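Local coordinates for protein KLLA0F20702p (Kluyveromyces lactis, PDB 5Y5A) that is the Est1 telomerase protein, which binds Cdc13 and so probably helps recruit telomerase to telomeres, at residues Q98-R103 against R117-I122; G380-I385 against Q389-F394; M425-M430 against S499-E504. All blocks are in the same frame, centred on the assembly; numbering follows the deposited sequence.

Contact 1. Residues Q98-R103 against R117-I122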
# COMPACT_ATOMS: atom_id res chain seq x y z
N GLN A 98 -10.58 -2.78 -24.56
CA GLN A 98 -11.46 -2.30 -23.51
C GLN A 98 -12.62 -1.60 -24.17
O GLN A 98 -13.76 -1.98 -23.99
CB GLN A 98 -10.71 -1.34 -22.60
CG GLN A 98 -11.50 -0.89 -21.39
CD GLN A 98 -11.80 -2.00 -20.43
OE1 GLN A 98 -10.91 -2.56 -19.82
NE2 GLN A 98 -13.07 -2.32 -20.28
N ASN A 99 -12.32 -0.58 -24.95
CA ASN A 99 -13.34 0.17 -25.68
C ASN A 99 -14.29 -0.74 -26.42
O ASN A 99 -15.51 -0.54 -26.41
CB ASN A 99 -12.69 1.13 -26.68
CG ASN A 99 -11.89 2.22 -26.00
OD1 ASN A 99 -11.50 2.09 -24.84
ND2 ASN A 99 -11.65 3.31 -26.72
N TRP A 100 -13.73 -1.75 -27.07
CA TRP A 100 -14.51 -2.69 -27.83
C TRP A 100 -15.36 -3.56 -26.90
O TRP A 100 -16.53 -3.81 -27.19
CB TRP A 100 -13.60 -3.56 -28.69
CG TRP A 100 -14.11 -3.73 -30.08
CD1 TRP A 100 -13.70 -3.07 -31.21
CD2 TRP A 100 -15.15 -4.62 -30.50
NE1 TRP A 100 -14.41 -3.49 -32.29
CE2 TRP A 100 -15.31 -4.45 -31.89
CE3 TRP A 100 -15.96 -5.55 -29.83
CZ2 TRP A 100 -16.24 -5.17 -32.62
CZ3 TRP A 100 -16.88 -6.25 -30.56
CH2 TRP A 100 -17.01 -6.06 -31.93
N ARG A 101 -14.78 -4.04 -25.80
CA ARG A 101 -15.53 -4.83 -24.83
C ARG A 101 -16.72 -4.05 -24.30
O ARG A 101 -17.78 -4.62 -24.02
CB ARG A 101 -14.64 -5.26 -23.66
CG ARG A 101 -15.40 -6.06 -22.60
CD ARG A 101 -14.64 -6.12 -21.28
NE ARG A 101 -15.32 -6.96 -20.30
CZ ARG A 101 -16.18 -6.50 -19.39
NH1 ARG A 101 -16.45 -5.20 -19.34
NH2 ARG A 101 -16.75 -7.34 -18.54
N ASN A 102 -16.54 -2.74 -24.18
CA ASN A 102 -17.61 -1.88 -23.71
C ASN A 102 -18.66 -1.61 -24.79
O ASN A 102 -19.70 -1.02 -24.52
CB ASN A 102 -17.03 -0.58 -23.17
CG ASN A 102 -16.05 -0.81 -22.04
OD1 ASN A 102 -16.14 -1.81 -21.32
ND2 ASN A 102 -15.12 0.11 -21.87
N ARG A 103 -18.38 -2.05 -26.02
CA ARG A 103 -19.40 -2.05 -27.07
C ARG A 103 -20.36 -3.21 -26.82
O ARG A 103 -21.54 -3.15 -27.16
CB ARG A 103 -18.79 -2.19 -28.46
CG ARG A 103 -18.63 -0.89 -29.24
CD ARG A 103 -18.90 -1.15 -30.72
NE ARG A 103 -18.66 0.03 -31.55
CZ ARG A 103 -18.89 0.07 -32.86
NH1 ARG A 103 -18.65 1.17 -33.55
NH2 ARG A 103 -19.36 -1.01 -33.48
N ARG A 117 -16.83 -13.75 -27.77
CA ARG A 117 -15.92 -14.82 -28.18
C ARG A 117 -15.04 -14.45 -29.37
O ARG A 117 -13.93 -14.97 -29.50
CB ARG A 117 -16.72 -16.08 -28.50
CG ARG A 117 -17.43 -16.68 -27.29
CD ARG A 117 -18.21 -17.93 -27.68
NE ARG A 117 -18.89 -18.52 -26.53
CZ ARG A 117 -19.67 -19.60 -26.59
NH1 ARG A 117 -19.88 -20.20 -27.76
NH2 ARG A 117 -20.24 -20.07 -25.49
N GLN A 118 -15.53 -13.57 -30.24
CA GLN A 118 -14.76 -13.20 -31.42
C GLN A 118 -13.54 -12.37 -31.06
O GLN A 118 -12.42 -12.65 -31.50
CB GLN A 118 -15.63 -12.44 -32.42
CG GLN A 118 -14.91 -12.08 -33.70
CD GLN A 118 -15.84 -11.50 -34.75
OE1 GLN A 118 -17.01 -11.24 -34.47
NE2 GLN A 118 -15.32 -11.29 -35.95
N LEU A 119 -13.75 -11.33 -30.25
CA LEU A 119 -12.65 -10.46 -29.86
C LEU A 119 -11.82 -11.11 -28.76
O LEU A 119 -10.66 -10.76 -28.56
CB LEU A 119 -13.17 -9.10 -29.42
CG LEU A 119 -12.08 -8.14 -28.93
CD1 LEU A 119 -11.08 -7.80 -30.04
CD2 LEU A 119 -12.69 -6.88 -28.31
N ASN A 120 -12.40 -12.06 -28.04
CA ASN A 120 -11.62 -12.90 -27.14
C ASN A 120 -10.74 -13.88 -27.92
O ASN A 120 -9.76 -14.39 -27.40
CB ASN A 120 -12.53 -13.66 -26.18
CG ASN A 120 -12.69 -12.97 -24.86
OD1 ASN A 120 -11.85 -12.15 -24.47
ND2 ASN A 120 -13.76 -13.28 -24.14
N SER A 121 -11.10 -14.13 -29.17
CA SER A 121 -10.32 -15.04 -29.99
C SER A 121 -9.07 -14.36 -30.53
O SER A 121 -7.98 -14.92 -30.47
CB SER A 121 -11.15 -15.58 -31.15
OG SER A 121 -10.35 -16.42 -31.97
N ILE A 122 -9.22 -13.14 -31.05
CA ILE A 122 -8.08 -12.38 -31.54
C ILE A 122 -7.17 -11.96 -30.38
O ILE A 122 -5.95 -11.81 -30.56
CB ILE A 122 -8.53 -11.12 -32.34
CG1 ILE A 122 -9.25 -11.52 -33.63
CG2 ILE A 122 -7.35 -10.23 -32.65
CD1 ILE A 122 -9.95 -10.37 -34.33

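Contact 2. Residues G380-I385 against Q389-F394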
# COMPACT_ATOMS: atom_id res chain seq x y z
N GLY A 380 -4.20 21.46 0.31
CA GLY A 380 -3.11 22.42 0.37
C GLY A 380 -2.66 22.77 1.78
O GLY A 380 -3.19 22.26 2.76
N VAL A 381 -1.66 23.64 1.86
CA VAL A 381 -1.16 24.17 3.13
C VAL A 381 -2.21 25.05 3.81
O VAL A 381 -2.71 26.00 3.20
CB VAL A 381 0.13 24.98 2.89
CG1 VAL A 381 0.55 25.74 4.15
CG2 VAL A 381 1.24 24.05 2.40
N SER A 382 -2.54 24.74 5.05
CA SER A 382 -3.55 25.51 5.77
C SER A 382 -3.10 26.95 5.97
O SER A 382 -1.93 27.21 6.25
CB SER A 382 -3.87 24.87 7.12
OG SER A 382 -2.75 24.99 7.98
N SER A 383 -4.03 27.89 5.83
CA SER A 383 -3.73 29.31 5.89
C SER A 383 -4.79 30.08 6.68
O SER A 383 -4.48 30.72 7.68
CB SER A 383 -3.61 29.88 4.48
OG SER A 383 -4.81 29.66 3.76
N ASN A 384 -6.03 30.01 6.21
CA ASN A 384 -7.19 30.56 6.91
C ASN A 384 -7.33 30.03 8.33
O ASN A 384 -6.82 28.95 8.65
CB ASN A 384 -8.48 30.23 6.16
CG ASN A 384 -8.51 30.79 4.76
OD1 ASN A 384 -7.47 31.12 4.19
ND2 ASN A 384 -9.71 30.90 4.21
N ILE A 385 -8.04 30.76 9.18
CA ILE A 385 -8.45 30.22 10.47
C ILE A 385 -9.35 29.01 10.24
O ILE A 385 -9.27 28.02 10.96
CB ILE A 385 -9.19 31.26 11.33
CG1 ILE A 385 -8.22 32.33 11.84
CG2 ILE A 385 -9.87 30.59 12.52
CD1 ILE A 385 -7.13 31.77 12.74
N GLN A 389 -8.85 24.98 11.29
CA GLN A 389 -9.84 24.28 12.10
C GLN A 389 -10.35 23.00 11.42
O GLN A 389 -10.56 21.99 12.09
CB GLN A 389 -11.00 25.22 12.44
CG GLN A 389 -10.58 26.37 13.34
CD GLN A 389 -11.64 27.45 13.47
OE1 GLN A 389 -12.57 27.53 12.68
NE2 GLN A 389 -11.50 28.30 14.49
N SER A 390 -10.52 23.05 10.10
CA SER A 390 -10.91 21.87 9.33
C SER A 390 -9.86 20.78 9.42
O SER A 390 -10.18 19.61 9.62
CB SER A 390 -11.14 22.24 7.85
OG SER A 390 -12.28 23.06 7.71
N GLU A 391 -8.60 21.17 9.26
CA GLU A 391 -7.49 20.24 9.38
C GLU A 391 -7.40 19.68 10.81
O GLU A 391 -7.16 18.50 11.01
CB GLU A 391 -6.18 20.93 8.97
CG GLU A 391 -4.93 20.05 9.04
CD GLU A 391 -3.75 20.64 8.27
OE1 GLU A 391 -2.59 20.37 8.66
OE2 GLU A 391 -3.97 21.37 7.28
N THR A 392 -7.62 20.55 11.79
CA THR A 392 -7.61 20.14 13.20
C THR A 392 -8.74 19.15 13.51
O THR A 392 -8.55 18.18 14.26
CB THR A 392 -7.71 21.37 14.12
OG1 THR A 392 -6.60 22.23 13.88
CG2 THR A 392 -7.73 20.97 15.59
N LYS A 393 -9.91 19.40 12.92
CA LYS A 393 -11.06 18.51 13.10
C LYS A 393 -10.76 17.09 12.60
O LYS A 393 -11.21 16.11 13.20
CB LYS A 393 -12.30 19.06 12.39
CG LYS A 393 -12.94 20.27 13.04
CD LYS A 393 -13.53 19.91 14.38
CE LYS A 393 -14.24 21.10 15.01
NZ LYS A 393 -14.84 20.72 16.32
N PHE A 394 -10.00 16.98 11.51
CA PHE A 394 -9.66 15.67 10.96
C PHE A 394 -8.70 14.95 11.90
O PHE A 394 -8.86 13.76 12.17
CB PHE A 394 -9.04 15.79 9.56
CG PHE A 394 -8.94 14.48 8.80
CD1 PHE A 394 -9.68 13.37 9.21
CD2 PHE A 394 -8.10 14.35 7.70
CE1 PHE A 394 -9.60 12.16 8.52
CE2 PHE A 394 -8.01 13.14 7.01
CZ PHE A 394 -8.76 12.04 7.42

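Contact 3. Residues M425-M430 against S499-E504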
# COMPACT_ATOMS: atom_id res chain seq x y z
N MET A 425 0.01 -2.18 15.65
CA MET A 425 -0.78 -0.95 15.50
C MET A 425 -0.26 0.14 16.43
O MET A 425 -0.18 1.30 16.05
CB MET A 425 -2.27 -1.23 15.77
CG MET A 425 -2.98 -1.91 14.60
SD MET A 425 -4.78 -2.07 14.77
CE MET A 425 -4.91 -3.04 16.27
N ALA A 426 0.09 -0.24 17.66
CA ALA A 426 0.69 0.74 18.58
C ALA A 426 2.03 1.26 18.05
O ALA A 426 2.31 2.46 18.19
CB ALA A 426 0.86 0.13 19.97
N ARG A 427 2.85 0.39 17.45
CA ARG A 427 4.14 0.82 16.90
C ARG A 427 3.94 1.85 15.80
O ARG A 427 4.66 2.84 15.72
CB ARG A 427 4.93 -0.36 16.32
CG ARG A 427 5.58 -1.28 17.32
CD ARG A 427 6.46 -2.28 16.59
NE ARG A 427 7.55 -1.64 15.87
CZ ARG A 427 8.09 -2.12 14.75
NH1 ARG A 427 9.09 -1.48 14.16
NH2 ARG A 427 7.63 -3.26 14.23
N ILE A 428 2.96 1.59 14.97
CA ILE A 428 2.68 2.41 13.80
C ILE A 428 2.20 3.81 14.20
O ILE A 428 2.65 4.82 13.62
CB ILE A 428 1.68 1.68 12.91
CG1 ILE A 428 2.40 0.53 12.22
CG2 ILE A 428 1.03 2.62 11.92
CD1 ILE A 428 1.47 -0.43 11.58
N MET A 429 1.33 3.88 15.21
CA MET A 429 0.90 5.16 15.75
C MET A 429 2.10 5.99 16.22
O MET A 429 2.25 7.15 15.84
CB MET A 429 -0.08 4.95 16.91
CG MET A 429 -1.40 4.27 16.52
SD MET A 429 -2.53 4.13 17.93
CE MET A 429 -3.67 2.87 17.36
N MET A 430 2.96 5.38 17.04
CA MET A 430 4.10 6.09 17.60
C MET A 430 5.10 6.49 16.53
O MET A 430 5.66 7.58 16.57
CB MET A 430 4.78 5.23 18.66
CG MET A 430 3.85 4.82 19.78
SD MET A 430 2.93 6.22 20.44
CE MET A 430 4.29 7.19 21.06
N SER A 499 11.09 3.61 12.53
CA SER A 499 12.35 3.93 13.18
C SER A 499 12.33 3.89 14.72
O SER A 499 13.10 4.59 15.37
CB SER A 499 12.82 5.32 12.72
OG SER A 499 11.87 6.32 13.07
N ASP A 500 11.45 3.08 15.31
CA ASP A 500 11.44 2.92 16.76
C ASP A 500 12.58 2.00 17.22
O ASP A 500 13.23 2.27 18.22
CB ASP A 500 10.09 2.39 17.26
CG ASP A 500 9.55 1.25 16.41
OD1 ASP A 500 10.29 0.74 15.53
OD2 ASP A 500 8.38 0.87 16.61
N PHE A 501 12.82 0.92 16.48
CA PHE A 501 14.01 0.11 16.71
C PHE A 501 15.24 0.84 16.21
O PHE A 501 15.13 1.76 15.40
CB PHE A 501 13.92 -1.24 16.00
CG PHE A 501 12.99 -2.22 16.64
CD1 PHE A 501 13.42 -3.02 17.69
CD2 PHE A 501 11.69 -2.36 16.18
CE1 PHE A 501 12.56 -3.93 18.28
CE2 PHE A 501 10.83 -3.27 16.77
CZ PHE A 501 11.27 -4.06 17.82
N ASN A 502 16.41 0.42 16.67
CA ASN A 502 17.66 0.85 16.06
C ASN A 502 18.19 -0.26 15.16
O ASN A 502 18.88 -1.17 15.62
CB ASN A 502 18.69 1.23 17.12
CG ASN A 502 19.87 2.01 16.54
OD1 ASN A 502 19.86 2.37 15.37
ND2 ASN A 502 20.87 2.27 17.38
N ASP A 503 17.85 -0.18 13.87
CA ASP A 503 18.25 -1.21 12.92
C ASP A 503 19.60 -0.88 12.31
O ASP A 503 19.97 -1.39 11.25
CB ASP A 503 17.18 -1.37 11.83
CG ASP A 503 15.86 -1.89 12.37
OD1 ASP A 503 15.90 -2.74 13.29
OD2 ASP A 503 14.79 -1.45 11.90
N GLU A 504 20.33 -0.01 13.01
CA GLU A 504 21.66 0.44 12.61
C GLU A 504 22.54 -0.71 12.14
O GLU A 504 23.04 -0.70 11.02
CB GLU A 504 22.32 1.15 13.79
CG GLU A 504 23.43 2.12 13.43
CD GLU A 504 24.03 2.77 14.66
OE1 GLU A 504 23.58 2.46 15.78
OE2 GLU A 504 24.96 3.60 14.51

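Contact 1. Residues Q98-R103 against R117-I122
Leu119 reaches across from helix 113-144 to Trp100 on helix 78-105, joining two consecutive helices of the Est1 family region, which belongs to the TPR clan; their short connection makes the pair an alpha-hairpin. With the nearest CA atoms, those of Arg101 and Leu119, 8.1 Å apart, one leucine branch makes the contact. Followed outward, Leu119 leaves its helix toward Trp100; CB and CG only carry the branch, CG standing anti to the backbone N (chi1 177°), which takes the branch point on toward the tryptophan. Of the two methyls, CD2 does the touching. It lies 3.5 Å from Trp100 CB and 3.8 Å from Trp100 CE3, while CG and CD2 of the same indole are little farther off. The methyl therefore sits near CB and the start of the indole, approaching it obliquely. This is purely apolar packing of modest extent, about 114 Å² counting both sides, near the surface of the chain. The polar neighbour Arg101 turns to another part of the fold, its NH2 forming a salt bridge with Asp210, and Gln98 packs on Tyr201, Ile204 and Met205 of helix 179-206. Within helix 78-105, Gln98 NE2 also donates to Asn102 OD1 over 3.3 Å, with the acceptor almost in the Gln98 amide plane.

Contact 2. Residues G380-I385 against Q389-F394
The N-terminal part of helix 385-410, together with the loop that leads into it from helix 339-379, forms this contact, and its central bond is the helical one from Gln389 N to Ile385 O, 3.1 Å long. The Gln389 side chain passes the same carbonyl, CG 3.2 Å from Ile385 O, and then runs on extended to lay its amide beside the isoleucine. There Gln389 NE2 comes within 3.4 Å of Ile385 CG2, the branch methyl, and Gln389 CD lies 3.7 Å from the same carbon, so the amide end lies against one methyl. Both residues are largely exposed to solvent. The fold element is a helix-loop-helix connection within the Est1 DNA/RNA binding domain family: Gly380, with positive phi (85°), ends the helical conformation of 339-379, and Asn384 occupies the N-cap position of the next helix. Asn384 makes no capping bond with its side chain; its OD1 instead accepts a hydrogen bond from Ser383 OG. Ser387 OG bonds to Ser383 N and to Asn384 O, tying the first turn to the loop. On the other flank Glu391 reaches back toward the loop, its CG anti to the backbone N (chi1 -179°) and the chain extended beyond it. Glu391 OE2 meets the serine chiefly at CB, lying 3.5 Å from Ser382 CB and 3.9 Å from Ser382 OG. The glutamate also packs on Phe372, Tyr375 and Gln376 of helix 339-379.

Contact 3. Residues M425-M430 against S499-E504
Arg427 and Asp500 form a buried, two-pronged salt bridge between helix 421-433 and the loop that precedes helix 512-515. The guanidinium is engaged side-on: Arg427 NE donates to Asp500 OD2 at 2.7 Å and Arg427 NH1 to Asp500 OD1 at 2.9 Å. Both bonds are nearly straight, and both meet the carboxylate on its syn side. The two flat groups are close to coplanar, their planes only 22° apart, so both oxygens lie near the guanidinium plane. Arginine is brought to this position by a bend at chi3 (63°), which turns its end into line with the aspartate. Asp500 OD1 takes a second hydrogen bond, from Phe501 N at 2.7 Å, on the anti side, well out of the carboxylate plane and less straight; that bond ties the carboxylate to the backbone N-H of the following residue and helps to fix its rotation. The guanidinium has further acidic partners, Glu484 through NH2 and Asp485 through NH1, so three carboxylates surround it and probably favour its positive charge. Phe501 presents its edge to one guanidinium face. The phenyl ring stands steeply to the guanidinium plane (78°), and Phe501 CE2 lies 3.6 Å from Arg427 CZ, over the centre of the group, with Phe501 CD2 3.4 Å from Arg427 NH1. Beyond this pair, Asp500 packs on Val536 and Ser540 and Phe501 on Ser532, all of helix 526-546, while Arg475 NE bonds to Asp500 O. Met430 and Asp503 pack against side chains of the bound peptide. In this largely helical protein, a bidentate, side-on Arg-Asp salt bridge thus pins the 499-504 loop to helix 421-433 next to the peptide site.

How the contacts relate
Contact 3 is the buried one, whereas contacts 1 and 2 lie at the surface, their centres farther from the centre of the chain. Contact 1, in the Est1 region nearer the N-terminus, is about 50 Å from contact 3 between centres, on the opposite side of the chain's centre. Contacts 2 and 3 are nearer, about 28 Å between centres, and use successive helices, 385-410 and 421-433; helix 339-379 packs against side chains from both. The chemistry follows the place: contact 1 joins two helices by apolar packing, contact 2 joins a loop to its own helix through one helical backbone bond and a few side-chain contacts, and contact 3 joins segments distant in sequence through buried charge.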